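Local coordinates for protein mannan endo-1,4-beta-mannosidase (PDB 3CBW) that hydrolyses internal beta-1,4-mannosidic linkages in mannan, galactomannan and glucomannan during glucomannan breakdown, at residues L82-N86 and I87-I91; I91-S94 and C95-D98; R147-A150 and M151-K154; K205-Y208 and H209-D213. The protein carries 3 engineered substitutions. All coordinates share one frame; numbering follows the deposited sequence.

In the fold
The four contacts follow one another along a family 26 TIM barrel. Contacts 1 and 2 share I91 and lie end to end, their centres about 16 Å apart. Contact 1 is in the loop after strand 72-79, and contact 2 carries that loop into helix 96-104. Contact 3 lies on helix 143-163 and contact 4 on helix 194-214, two helices outside the parallel sheet. Contact 3 lies between contacts 1 and 4, about 11 Å and about 12 Å from them between centres, and touches both. Its K154 also reaches I91, which contacts 1 and 2 share. Contacts 1, 3 and 4 form a chain of packing: the loop on helix 143-163, and that helix on helix 194-214.

Contact 1: L82-N86 and I87-I91; sequences LETAN and IEDSI
N86 and D89 form a local turn at the start of the short 3-10 segment 87-90. The segment lies in the long loop between strand 72-79 and helix 96-104 of the TIM barrel. The main chain closes the turn with a bond of 3.0 Å from D89 N to N86 O, and the D89 carboxylate is folded back onto N86 N. N86 N donates to D89 OD2 at 3.2 Å, and it meets this oxygen from above the carboxylate plane. D89 CG stands beside its own backbone N (chi1 -62°), which turns the carboxylate back over the turn. N86 O is gripped twice. Besides D89 N, T84 OG1 reaches N86 O at 2.7 Å, from the opposite face of the carbonyl plane. T84 and D89 run alongside each other in opposite senses, with T84 CB 3.6 Å from D89 CB. E88 bends at chi2, which brings its OE1 to 3.5 Å from N86 CB. R79 at the end of strand 72-79 bonds to the carbonyl oxygens of D89 and S90 and ties the turn to the barrel. The S90 side chain is about 8 Å from that of H114, a probable substrate-binding residue. I87 O takes two bonds from S90, one from its N and one of 2.7 Å from its OG, the latter nearly along the C=O axis.

Contact 2: I91-S94 and C95-D98; sequences IDVS and CNGD
S94 O accepts a bond from each of two waters, both at 2.8 Å. Water 1 passes the link on to G97 N at 2.9 Å, and water 2 to D98 N, also at 2.9 Å. The waters thus bridge the serine carbonyl to N-H groups in the first part of helix 96-104. S94 is also held by D92, two residues back. S94 N donates to D92 OD2 at 3.0 Å. This bond, from above the carboxylate plane, closes an Asx turn. S94 OG sits between its own N and carbonyl carbon (chi1 66°). It donates to D92 OD2 at 2.7 Å, on the syn lone pair of that carboxylate oxygen. S50 OG is a further partner of D92 OD2. The chain then makes a type I beta turn from V93 to N96, leading from the loop of the TIM barrel into the helix. N96 N closes it on V93 O at 3.0 Å, from above the carbonyl plane. V93 and N96 lie side by side, with V93 CB 4.0 Å from N96 ND2. The N96 amide is fixed by Y77 OH at OD1 and by G158 O and E161 OE1 at ND2. C95, inside the turn, is joined by a disulfide to C75 of strand 72-79.

Contact 3: R147-A150 and M151-K154; sequences RLNA and MLSK
Apolar contacts come from L148, which meets both M151 and L152. Its CG lies beside its own carbonyl carbon (chi1 176°), which swings the branch along the helix toward the next turn. L148 CG is 4.0 Å from L152 CD1, and the two side chains pass at a slant. The M151 chain is bent at chi3, and its methyl CE ends 4.1 Å from L148 CD1, the side chains crossing at about a right angle. The same L152 methyl, CD1, also lies 3.8 Å from N149 OD1. These are about two turns of helix 143-163, which packs against the outside of the TIM barrel. L148 and L152 face helix 194-214, where they touch K206 and Y210, while M151 faces I87 in the loop before helix 96-104. The backbone bonds run from each residue to the one four back. L152 N donates to L148 O at 2.9 Å and S153 N to N149 O at 2.9 Å. The bond from M151 N to R147 O is 3.2 Å. K154 N to A150 O is weak at 3.3 Å. The polar ends leave the helix: R147 NH1 bonds to P118 O, N149 ND2 to S140 OG, and K154 NZ to the carbonyl oxygens of E88 and I91.

Contact 4: K205-Y208 and H209-D213; sequences KKIY and HYMTD
Y208 is covered on one face by T212, one helical turn on. T212 OG1 lies 3.4 Å above the plane of the Y208 ring, over its centre. T212 CB makes a CH-pi contact with the same ring, 4.2 Å from its centroid and 21° off the normal. Y208 O accepts two bonds from T212, from N and from OG1 at 2.9 Å each, on opposite faces of the carbonyl plane. The other aromatic neighbour is H209. The edge of Y208 points at the face of the H209 imidazole in an offset edge-to-face pair, with ring centroids 5.7 Å apart and planes at 81°. The closest ring atoms are Y208 CD2 and H209 CD2, 3.7 Å apart. The torsions set this up: Y208 CG is anti to its own N (chi1 178°), whereas H209 CG lies beside its N. Further round the helix I207 and M211 lie side by side, with I207 CG2 4.2 Å from M211 CG. These side chains stand on helix 194-214 of the TIM barrel. Its other i to i+4 bonds here run from H209 N to K205 O, Y210 N to K206 O and M211 N to I207 O. The helix has a wider pi-type turn at 210-213. Outside the helix, W222 of strand 220-224 meets the Y208 ring and also touches M211 and T212. Y210 packs on S153 of helix 143-163. Because the T212 hydroxyl donates to Y208 O, its proton is probably turned from the ring, and the oxygen is held over the ring centre.

Contact 1: L82-N86 and I87-I91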
ATOM      1  N   LEU A  82      -7.091  14.428  12.248  1.00 12.94           N
ATOM      2  CA  LEU A  82      -6.883  15.098  13.539  1.00 13.86           C
ATOM      3  C   LEU A  82      -6.565  16.568  13.355  1.00 14.28           C
ATOM      4  O   LEU A  82      -5.772  16.939  12.493  1.00 14.39           O
ATOM      5  CB  LEU A  82      -5.758  14.425  14.332  1.00 14.19           C
ATOM      6  CG  LEU A  82      -5.961  12.991  14.820  1.00 14.85           C
ATOM      7  CD1 LEU A  82      -4.660  12.474  15.403  1.00 15.65           C
ATOM      8  CD2 LEU A  82      -7.067  12.908  15.860  1.00 16.71           C
ATOM      9  N   GLU A  83      -7.197  17.407  14.172  1.00 15.36           N
ATOM     10  CA  GLU A  83      -6.801  18.803  14.276  1.00 16.81           C
ATOM     11  C   GLU A  83      -5.787  18.894  15.398  1.00 16.84           C
ATOM     12  O   GLU A  83      -6.092  18.590  16.550  1.00 17.39           O
ATOM     13  CB  GLU A  83      -8.006  19.693  14.577  1.00 17.45           C
ATOM     14  CG  GLU A  83      -8.965  19.866  13.399  1.00 21.41           C
ATOM     15  CD  GLU A  83      -8.393  20.737  12.293  1.00 26.23           C
ATOM     16  OE1 GLU A  83      -7.740  21.758  12.601  1.00 28.15           O
ATOM     17  OE2 GLU A  83      -8.604  20.400  11.110  1.00 28.19           O
ATOM     18  N   THR A  84      -4.577  19.313  15.053  1.00 17.34           N
ATOM     19  CA  THR A  84      -3.449  19.229  15.972  1.00 17.69           C
ATOM     20  C   THR A  84      -2.702  20.555  15.998  1.00 18.17           C
ATOM     21  O   THR A  84      -2.844  21.377  15.082  1.00 18.25           O
ATOM     22  CB  THR A  84      -2.481  18.091  15.554  1.00 17.67           C
ATOM     23  OG1 THR A  84      -2.087  18.277  14.191  1.00 17.01           O
ATOM     24  CG2 THR A  84      -3.143  16.723  15.706  1.00 18.52           C
ATOM     25  N   ALA A  85      -1.903  20.757  17.044  1.00 18.79           N
ATOM     26  CA  ALA A  85      -1.123  21.989  17.209  1.00 19.04           C
ATOM     27  C   ALA A  85      -0.117  22.181  16.075  1.00 18.99           C
ATOM     28  O   ALA A  85       0.035  23.280  15.533  1.00 19.54           O
ATOM     29  CB  ALA A  85      -0.417  22.006  18.571  1.00 19.70           C
ATOM     30  N   ASN A  86       0.560  21.093  15.715  1.00 17.99           N
ATOM     31  CA  ASN A  86       1.479  21.068  14.588  1.00 17.18           C
ATOM     32  C   ASN A  86       0.989  19.976  13.651  1.00 15.67           C
ATOM     33  O   ASN A  86       0.561  18.917  14.112  1.00 15.35           O
ATOM     34  CB  ASN A  86       2.913  20.782  15.056  1.00 18.29           C
ATOM     35  CG  ASN A  86       3.476  21.892  15.931  1.00 21.50           C
ATOM     36  OD1 ASN A  86       3.373  23.069  15.599  1.00 23.47           O
ATOM     37  ND2 ASN A  86       4.085  21.514  17.051  1.00 24.13           N
ATOM     38  N   ILE A  87       1.020  20.239  12.350  1.00 14.23           N
ATOM     39  CA  ILE A  87       0.501  19.266  11.384  1.00 13.80           C
ATOM     40  C   ILE A  87       1.153  17.879  11.513  1.00 13.66           C
ATOM     41  O   ILE A  87       0.474  16.862  11.377  1.00 13.28           O
ATOM     42  CB  ILE A  87       0.566  19.802   9.934  1.00 13.35           C
ATOM     43  CG1 ILE A  87      -0.260  18.905   9.007  1.00 13.26           C
ATOM     44  CG2 ILE A  87       2.027  19.983   9.453  1.00 13.43           C
ATOM     45  CD1 ILE A  87      -0.560  19.536   7.680  1.00 13.51           C
ATOM     46  N   GLU A  88       2.444  17.843  11.825  1.00 13.65           N
ATOM     47  CA  GLU A  88       3.148  16.569  11.944  1.00 13.87           C
ATOM     48  C   GLU A  88       2.735  15.734  13.166  1.00 13.64           C
ATOM     49  O   GLU A  88       3.089  14.555  13.247  1.00 13.51           O
ATOM     50  CB  GLU A  88       4.673  16.743  11.832  1.00 15.20           C
ATOM     51  CG  GLU A  88       5.334  17.443  13.008  1.00 16.65           C
ATOM     52  CD  GLU A  88       5.347  18.973  12.911  1.00 18.49           C
ATOM     53  OE1 GLU A  88       4.535  19.576  12.166  1.00 18.48           O
ATOM     54  OE2 GLU A  88       6.186  19.592  13.605  1.00 21.91           O
ATOM     55  N   ASP A  89       1.971  16.317  14.097  1.00 13.61           N
ATOM     56  CA  ASP A  89       1.427  15.550  15.223  1.00 14.23           C
ATOM     57  C   ASP A  89       0.470  14.450  14.743  1.00 13.52           C
ATOM     58  O   ASP A  89       0.195  13.489  15.472  1.00 14.16           O
ATOM     59  CB  ASP A  89       0.689  16.459  16.215  1.00 14.96           C
ATOM     60  CG  ASP A  89       1.585  17.502  16.862  1.00 17.18           C
ATOM     61  OD1 ASP A  89       2.826  17.383  16.802  1.00 18.64           O
ATOM     62  OD2 ASP A  89       1.019  18.458  17.438  1.00 19.70           O
ATOM     63  N   SER A  90      -0.060  14.612  13.533  1.00 12.72           N
ATOM     64  CA  SER A  90      -0.884  13.594  12.898  1.00 12.44           C
ATOM     65  C   SER A  90      -0.118  12.301  12.601  1.00 11.81           C
ATOM     66  O   SER A  90      -0.737  11.274  12.411  1.00 11.47           O
ATOM     67  CB  SER A  90      -1.498  14.147  11.603  1.00 12.73           C
ATOM     68  OG  SER A  90      -0.509  14.412  10.620  1.00 14.72           O
ATOM     69  N   ILE A  91       1.207  12.374  12.535  1.00 11.15           N
ATOM     70  CA  ILE A  91       2.047  11.214  12.253  1.00 11.26           C
ATOM     71  C   ILE A  91       2.457  10.533  13.553  1.00 10.15           C
ATOM     72  O   ILE A  91       2.946  11.190  14.471  1.00 11.15           O
ATOM     73  CB  ILE A  91       3.328  11.648  11.494  1.00 11.53           C
ATOM     74  CG1 ILE A  91       3.002  12.441  10.216  1.00 13.66           C
ATOM     75  CG2 ILE A  91       4.248  10.459  11.226  1.00 10.87           C
ATOM     76  CD1 ILE A  91       2.276  11.657   9.157  1.00 14.98           C
TER

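Contact 2: I91-S94 and C95-D98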
ATOM      1  N   ILE A  91       1.207  12.374  12.535  1.00 11.15           N
ATOM      2  CA  ILE A  91       2.047  11.214  12.253  1.00 11.26           C
ATOM      3  C   ILE A  91       2.457  10.533  13.553  1.00 10.15           C
ATOM      4  O   ILE A  91       2.946  11.190  14.471  1.00 11.15           O
ATOM      5  CB  ILE A  91       3.328  11.648  11.494  1.00 11.53           C
ATOM      6  CG1 ILE A  91       3.002  12.441  10.216  1.00 13.66           C
ATOM      7  CG2 ILE A  91       4.248  10.459  11.226  1.00 10.87           C
ATOM      8  CD1 ILE A  91       2.276  11.657   9.157  1.00 14.98           C
ATOM      9  N   ASP A  92       2.275   9.218  13.621  1.00  9.97           N
ATOM     10  CA  ASP A  92       2.758   8.400  14.743  1.00  9.81           C
ATOM     11  C   ASP A  92       3.400   7.149  14.159  1.00  9.75           C
ATOM     12  O   ASP A  92       2.853   6.559  13.236  1.00  9.42           O
ATOM     13  CB  ASP A  92       1.589   8.036  15.674  1.00 10.61           C
ATOM     14  CG  ASP A  92       2.030   7.269  16.916  1.00 11.26           C
ATOM     15  OD1 ASP A  92       2.077   7.878  18.010  1.00 13.15           O
ATOM     16  OD2 ASP A  92       2.314   6.052  16.819  1.00 11.82           O
ATOM     17  N   VAL A  93       4.554   6.753  14.689  1.00  9.49           N
ATOM     18  CA  VAL A  93       5.310   5.636  14.120  1.00  9.76           C
ATOM     19  C   VAL A  93       5.509   4.481  15.106  1.00 10.23           C
ATOM     20  O   VAL A  93       6.307   3.577  14.863  1.00 10.43           O
ATOM     21  CB  VAL A  93       6.664   6.094  13.522  1.00  9.87           C
ATOM     22  CG1 VAL A  93       6.456   7.216  12.528  1.00 10.37           C
ATOM     23  CG2 VAL A  93       7.647   6.534  14.627  1.00 10.71           C
ATOM     24  N   SER A  94       4.743   4.482  16.191  1.00 10.32           N
ATOM     25  CA  SER A  94       4.899   3.473  17.245  1.00 10.92           C
ATOM     26  C   SER A  94       4.579   2.038  16.809  1.00 10.47           C
ATOM     27  O   SER A  94       4.960   1.099  17.507  1.00 10.71           O
ATOM     28  CB  SER A  94       4.094   3.851  18.490  1.00 12.01           C
ATOM     29  OG  SER A  94       2.705   3.821  18.247  1.00 12.78           O
ATOM     30  N   CYS A  95       3.888   1.865  15.681  1.00  9.99           N
ATOM     31  CA  CYS A  95       3.628   0.530  15.136  1.00  9.30           C
ATOM     32  C   CYS A  95       4.904  -0.142  14.616  1.00  9.16           C
ATOM     33  O   CYS A  95       4.892  -1.332  14.332  1.00  9.24           O
ATOM     34  CB  CYS A  95       2.590   0.602  14.019  1.00 10.14           C
ATOM     35  SG  CYS A  95       3.115   1.575  12.547  1.00  8.55           S
ATOM     36  N   ASN A  96       5.997   0.611  14.500  1.00  8.89           N
ATOM     37  CA  ASN A  96       7.248   0.089  13.940  1.00  9.41           C
ATOM     38  C   ASN A  96       7.730  -1.208  14.565  1.00  9.58           C
ATOM     39  O   ASN A  96       8.129  -2.119  13.854  1.00  9.28           O
ATOM     40  CB  ASN A  96       8.365   1.113  14.058  1.00  9.53           C
ATOM     41  CG  ASN A  96       8.381   2.106  12.918  1.00  9.30           C
ATOM     42  OD1 ASN A  96       7.648   1.977  11.943  1.00  9.34           O
ATOM     43  ND2 ASN A  96       9.250   3.097  13.028  1.00 10.08           N
ATOM     44  N   GLY A  97       7.725  -1.294  15.893  1.00  9.55           N
ATOM     45  CA  GLY A  97       8.194  -2.506  16.571  1.00  9.61           C
ATOM     46  C   GLY A  97       7.495  -3.752  16.042  1.00  9.53           C
ATOM     47  O   GLY A  97       8.139  -4.753  15.714  1.00  9.32           O
ATOM     48  N   ASP A  98       6.169  -3.687  15.952  1.00  9.01           N
ATOM     49  CA  ASP A  98       5.364  -4.794  15.447  1.00  9.38           C
ATOM     50  C   ASP A  98       5.643  -5.102  13.980  1.00  9.08           C
ATOM     51  O   ASP A  98       5.627  -6.266  13.574  1.00  9.36           O
ATOM     52  CB  ASP A  98       3.880  -4.526  15.671  1.00  9.68           C
ATOM     53  CG  ASP A  98       3.464  -4.740  17.118  1.00 10.08           C
ATOM     54  OD1 ASP A  98       4.131  -5.512  17.842  1.00 10.01           O
ATOM     55  OD2 ASP A  98       2.464  -4.134  17.539  1.00 14.19           O
TER
HETATM   56  O   HOH W   1       7.607   0.559  18.127  1.00 12.82           O
HETATM   57  O   HOH W   2       4.834  -1.694  17.606  1.00 13.00           O

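Contact 3: R147-A150 and M151-K154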
ATOM      1  N   ARG A 147       4.901  22.641   5.637  1.00 10.68           N
ATOM      2  CA  ARG A 147       4.031  21.699   6.352  1.00 11.01           C
ATOM      3  C   ARG A 147       4.184  20.299   5.768  1.00 10.40           C
ATOM      4  O   ARG A 147       4.302  19.314   6.510  1.00 10.42           O
ATOM      5  CB  ARG A 147       2.574  22.140   6.257  1.00 11.23           C
ATOM      6  CG  ARG A 147       2.198  23.308   7.147  1.00 11.66           C
ATOM      7  CD  ARG A 147       0.779  23.696   6.794  1.00 13.23           C
ATOM      8  NE  ARG A 147       0.356  24.947   7.409  1.00 14.68           N
ATOM      9  CZ  ARG A 147      -0.441  25.840   6.832  1.00 14.99           C
ATOM     10  NH1 ARG A 147      -0.895  25.664   5.591  1.00 14.40           N
ATOM     11  NH2 ARG A 147      -0.751  26.946   7.498  1.00 16.51           N
ATOM     12  N   LEU A 148       4.201  20.210   4.442  1.00 10.15           N
ATOM     13  CA  LEU A 148       4.428  18.903   3.814  1.00 10.78           C
ATOM     14  C   LEU A 148       5.757  18.303   4.279  1.00 10.81           C
ATOM     15  O   LEU A 148       5.811  17.157   4.748  1.00 10.52           O
ATOM     16  CB  LEU A 148       4.396  18.989   2.286  1.00 10.89           C
ATOM     17  CG  LEU A 148       4.727  17.674   1.560  1.00 10.92           C
ATOM     18  CD1 LEU A 148       3.697  16.572   1.857  1.00 13.01           C
ATOM     19  CD2 LEU A 148       4.830  17.916   0.071  1.00 13.05           C
ATOM     20  N   ASN A 149       6.827  19.093   4.197  1.00 10.87           N
ATOM     21  CA  ASN A 149       8.139  18.596   4.572  1.00 11.53           C
ATOM     22  C   ASN A 149       8.267  18.214   6.042  1.00 11.15           C
ATOM     23  O   ASN A 149       8.969  17.261   6.365  1.00 11.25           O
ATOM     24  CB  ASN A 149       9.227  19.567   4.124  1.00 12.24           C
ATOM     25  CG  ASN A 149       9.436  19.534   2.626  1.00 13.96           C
ATOM     26  OD1 ASN A 149       9.168  18.519   1.973  1.00 17.27           O
ATOM     27  ND2 ASN A 149       9.927  20.635   2.073  1.00 15.77           N
ATOM     28  N   ALA A 150       7.546  18.908   6.924  1.00 11.09           N
ATOM     29  CA  ALA A 150       7.510  18.533   8.338  1.00 11.54           C
ATOM     30  C   ALA A 150       6.913  17.141   8.535  1.00 10.80           C
ATOM     31  O   ALA A 150       7.407  16.337   9.337  1.00 11.07           O
ATOM     32  CB  ALA A 150       6.744  19.564   9.160  1.00 12.30           C
ATOM     33  N   MET A 151       5.841  16.848   7.806  1.00 10.25           N
ATOM     34  CA  MET A 151       5.265  15.498   7.840  1.00  9.85           C
ATOM     35  C   MET A 151       6.235  14.467   7.272  1.00  9.67           C
ATOM     36  O   MET A 151       6.447  13.405   7.856  1.00  9.10           O
ATOM     37  CB  MET A 151       3.950  15.445   7.057  1.00 10.32           C
ATOM     38  CG  MET A 151       2.771  16.234   7.679  1.00 10.64           C
ATOM     39  SD  MET A 151       1.104  15.935   6.904  1.00  8.05           S
ATOM     40  CE  MET A 151       1.423  16.508   5.221  1.00 13.75           C
ATOM     41  N   LEU A 152       6.813  14.774   6.120  1.00  9.21           N
ATOM     42  CA  LEU A 152       7.717  13.827   5.481  1.00  9.50           C
ATOM     43  C   LEU A 152       8.915  13.526   6.376  1.00  9.33           C
ATOM     44  O   LEU A 152       9.381  12.392   6.424  1.00  9.23           O
ATOM     45  CB  LEU A 152       8.180  14.340   4.117  1.00 10.03           C
ATOM     46  CG  LEU A 152       7.089  14.598   3.063  1.00 10.03           C
ATOM     47  CD1 LEU A 152       7.718  14.990   1.738  1.00 10.88           C
ATOM     48  CD2 LEU A 152       6.166  13.393   2.890  1.00 10.32           C
ATOM     49  N   SER A 153       9.425  14.538   7.077  1.00  9.50           N
ATOM     50  CA  SER A 153      10.575  14.348   7.945  1.00  9.88           C
ATOM     51  C   SER A 153      10.261  13.373   9.063  1.00  9.44           C
ATOM     52  O   SER A 153      11.069  12.505   9.375  1.00  9.47           O
ATOM     53  CB  SER A 153      11.029  15.684   8.524  1.00 10.50           C
ATOM     54  OG  SER A 153      12.215  15.509   9.265  1.00 12.41           O
ATOM     55  N   LYS A 154       9.082  13.506   9.667  1.00  9.36           N
ATOM     56  CA  LYS A 154       8.706  12.620  10.756  1.00  9.85           C
ATOM     57  C   LYS A 154       8.459  11.193  10.252  1.00  9.32           C
ATOM     58  O   LYS A 154       8.824  10.225  10.909  1.00  9.78           O
ATOM     59  CB  LYS A 154       7.486  13.172  11.499  1.00 10.48           C
ATOM     60  CG  LYS A 154       7.250  12.508  12.833  1.00 12.04           C
ATOM     61  CD  LYS A 154       6.127  13.175  13.606  1.00 13.73           C
ATOM     62  CE  LYS A 154       5.891  12.437  14.902  1.00 14.61           C
ATOM     63  NZ  LYS A 154       4.691  12.981  15.614  1.00 14.27           N
TER

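Contact 4: K205-Y208 and H209-D213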
ATOM      1  N   LYS A 205       6.762  12.229  -7.028  1.00  9.27           N
ATOM      2  CA  LYS A 205       8.210  12.297  -7.219  1.00  9.94           C
ATOM      3  C   LYS A 205       8.897  13.074  -6.101  1.00 10.01           C
ATOM      4  O   LYS A 205      10.003  12.726  -5.707  1.00 10.39           O
ATOM      5  CB  LYS A 205       8.544  12.894  -8.574  1.00 10.92           C
ATOM      6  CG  LYS A 205       8.131  12.030  -9.735  1.00 12.34           C
ATOM      7  CD  LYS A 205       8.523  12.731 -11.006  1.00 17.64           C
ATOM      8  CE  LYS A 205       7.831  12.190 -12.209  1.00 20.70           C
ATOM      9  NZ  LYS A 205       8.146  13.083 -13.357  1.00 23.81           N
ATOM     10  N   LYS A 206       8.240  14.105  -5.580  1.00  9.77           N
ATOM     11  CA  LYS A 206       8.783  14.867  -4.454  1.00 10.69           C
ATOM     12  C   LYS A 206       8.940  13.966  -3.228  1.00 10.31           C
ATOM     13  O   LYS A 206       9.960  13.998  -2.531  1.00 10.42           O
ATOM     14  CB  LYS A 206       7.855  16.034  -4.151  1.00 11.48           C
ATOM     15  CG  LYS A 206       8.259  16.909  -2.989  1.00 13.24           C
ATOM     16  CD  LYS A 206       7.334  18.121  -2.931  1.00 16.01           C
ATOM     17  CE  LYS A 206       7.710  19.066  -1.841  1.00 18.08           C
ATOM     18  NZ  LYS A 206       8.821  19.979  -2.237  1.00 18.77           N
ATOM     19  N   ILE A 207       7.936  13.137  -2.969  1.00  9.84           N
ATOM     20  CA  ILE A 207       8.041  12.204  -1.856  1.00  9.65           C
ATOM     21  C   ILE A 207       9.109  11.139  -2.143  1.00  8.73           C
ATOM     22  O   ILE A 207       9.894  10.791  -1.256  1.00  8.72           O
ATOM     23  CB  ILE A 207       6.681  11.581  -1.498  1.00  9.76           C
ATOM     24  CG1 ILE A 207       5.727  12.678  -0.999  1.00 10.79           C
ATOM     25  CG2 ILE A 207       6.858  10.446  -0.478  1.00 10.51           C
ATOM     26  CD1 ILE A 207       4.363  12.181  -0.571  1.00 11.90           C
ATOM     27  N   TYR A 208       9.138  10.618  -3.369  1.00  8.16           N
ATOM     28  CA  TYR A 208      10.169   9.645  -3.745  1.00  8.58           C
ATOM     29  C   TYR A 208      11.568  10.230  -3.490  1.00  8.87           C
ATOM     30  O   TYR A 208      12.422   9.572  -2.887  1.00  8.93           O
ATOM     31  CB  TYR A 208      10.015   9.192  -5.207  1.00  8.92           C
ATOM     32  CG  TYR A 208      11.110   8.225  -5.598  1.00  8.65           C
ATOM     33  CD1 TYR A 208      10.953   6.849  -5.432  1.00  8.67           C
ATOM     34  CD2 TYR A 208      12.339   8.693  -6.087  1.00  9.10           C
ATOM     35  CE1 TYR A 208      11.975   5.961  -5.766  1.00  9.87           C
ATOM     36  CE2 TYR A 208      13.374   7.812  -6.404  1.00  9.91           C
ATOM     37  CZ  TYR A 208      13.174   6.447  -6.252  1.00  9.78           C
ATOM     38  OH  TYR A 208      14.186   5.556  -6.562  1.00 10.92           O
ATOM     39  N   HIS A 209      11.802  11.460  -3.940  1.00  8.88           N
ATOM     40  CA  HIS A 209      13.120  12.077  -3.778  1.00  9.48           C
ATOM     41  C   HIS A 209      13.428  12.416  -2.338  1.00  9.06           C
ATOM     42  O   HIS A 209      14.576  12.266  -1.912  1.00  9.82           O
ATOM     43  CB  HIS A 209      13.260  13.298  -4.682  1.00 10.56           C
ATOM     44  CG  HIS A 209      13.314  12.937  -6.123  1.00 10.82           C
ATOM     45  ND1 HIS A 209      12.558  13.569  -7.088  1.00 13.00           N
ATOM     46  CD2 HIS A 209      14.017  11.975  -6.761  1.00 10.87           C
ATOM     47  CE1 HIS A 209      12.805  13.016  -8.262  1.00 13.14           C
ATOM     48  NE2 HIS A 209      13.688  12.047  -8.092  1.00 11.80           N
ATOM     49  N   TYR A 210      12.428  12.834  -1.573  1.00  9.48           N
ATOM     50  CA  TYR A 210      12.657  13.111  -0.168  1.00  9.81           C
ATOM     51  C   TYR A 210      13.095  11.831   0.542  1.00  9.56           C
ATOM     52  O   TYR A 210      14.082  11.816   1.283  1.00  9.98           O
ATOM     53  CB  TYR A 210      11.390  13.666   0.482  1.00 10.66           C
ATOM     54  CG  TYR A 210      11.627  14.237   1.857  1.00 11.40           C
ATOM     55  CD1 TYR A 210      11.828  15.605   2.023  1.00 14.85           C
ATOM     56  CD2 TYR A 210      11.654  13.422   2.992  1.00 11.89           C
ATOM     57  CE1 TYR A 210      12.051  16.158   3.270  1.00 15.39           C
ATOM     58  CE2 TYR A 210      11.881  13.968   4.266  1.00 12.35           C
ATOM     59  CZ  TYR A 210      12.082  15.347   4.387  1.00 14.14           C
ATOM     60  OH  TYR A 210      12.303  15.943   5.610  1.00 16.34           O
ATOM     61  N   MET A 211      12.349  10.746   0.340  1.00  8.89           N
ATOM     62  CA  MET A 211      12.647   9.507   1.054  1.00  8.75           C
ATOM     63  C   MET A 211      13.944   8.867   0.577  1.00  9.11           C
ATOM     64  O   MET A 211      14.744   8.409   1.381  1.00  9.01           O
ATOM     65  CB  MET A 211      11.489   8.515   0.913  1.00  8.97           C
ATOM     66  CG  MET A 211      10.179   8.965   1.573  1.00  9.11           C
ATOM     67  SD  MET A 211      10.270   9.451   3.384  1.00  4.93           S
ATOM     68  CE  MET A 211       8.709  10.438   3.468  1.00 10.54           C
ATOM     69  N   THR A 212      14.136   8.817  -0.735  1.00  9.03           N
ATOM     70  CA  THR A 212      15.247   8.081  -1.322  1.00  9.19           C
ATOM     71  C   THR A 212      16.545   8.884  -1.261  1.00  9.68           C
ATOM     72  O   THR A 212      17.579   8.367  -0.836  1.00 10.75           O
ATOM     73  CB  THR A 212      14.905   7.688  -2.773  1.00  8.95           C
ATOM     74  OG1 THR A 212      13.666   6.972  -2.776  1.00  8.82           O
ATOM     75  CG2 THR A 212      15.988   6.834  -3.390  1.00 10.31           C
ATOM     76  N   ASP A 213      16.489  10.147  -1.678  1.00  9.39           N
ATOM     77  CA  ASP A 213      17.716  10.933  -1.807  1.00  9.86           C
ATOM     78  C   ASP A 213      17.992  11.752  -0.553  1.00 10.44           C
ATOM     79  O   ASP A 213      19.033  11.573   0.075  1.00 12.00           O
ATOM     80  CB  ASP A 213      17.644  11.795  -3.063  1.00 10.26           C
ATOM     81  CG  ASP A 213      17.576  10.956  -4.322  1.00 11.59           C
ATOM     82  OD1 ASP A 213      18.207   9.873  -4.355  1.00 12.22           O
ATOM     83  OD2 ASP A 213      16.891  11.377  -5.273  1.00 11.64           O
TER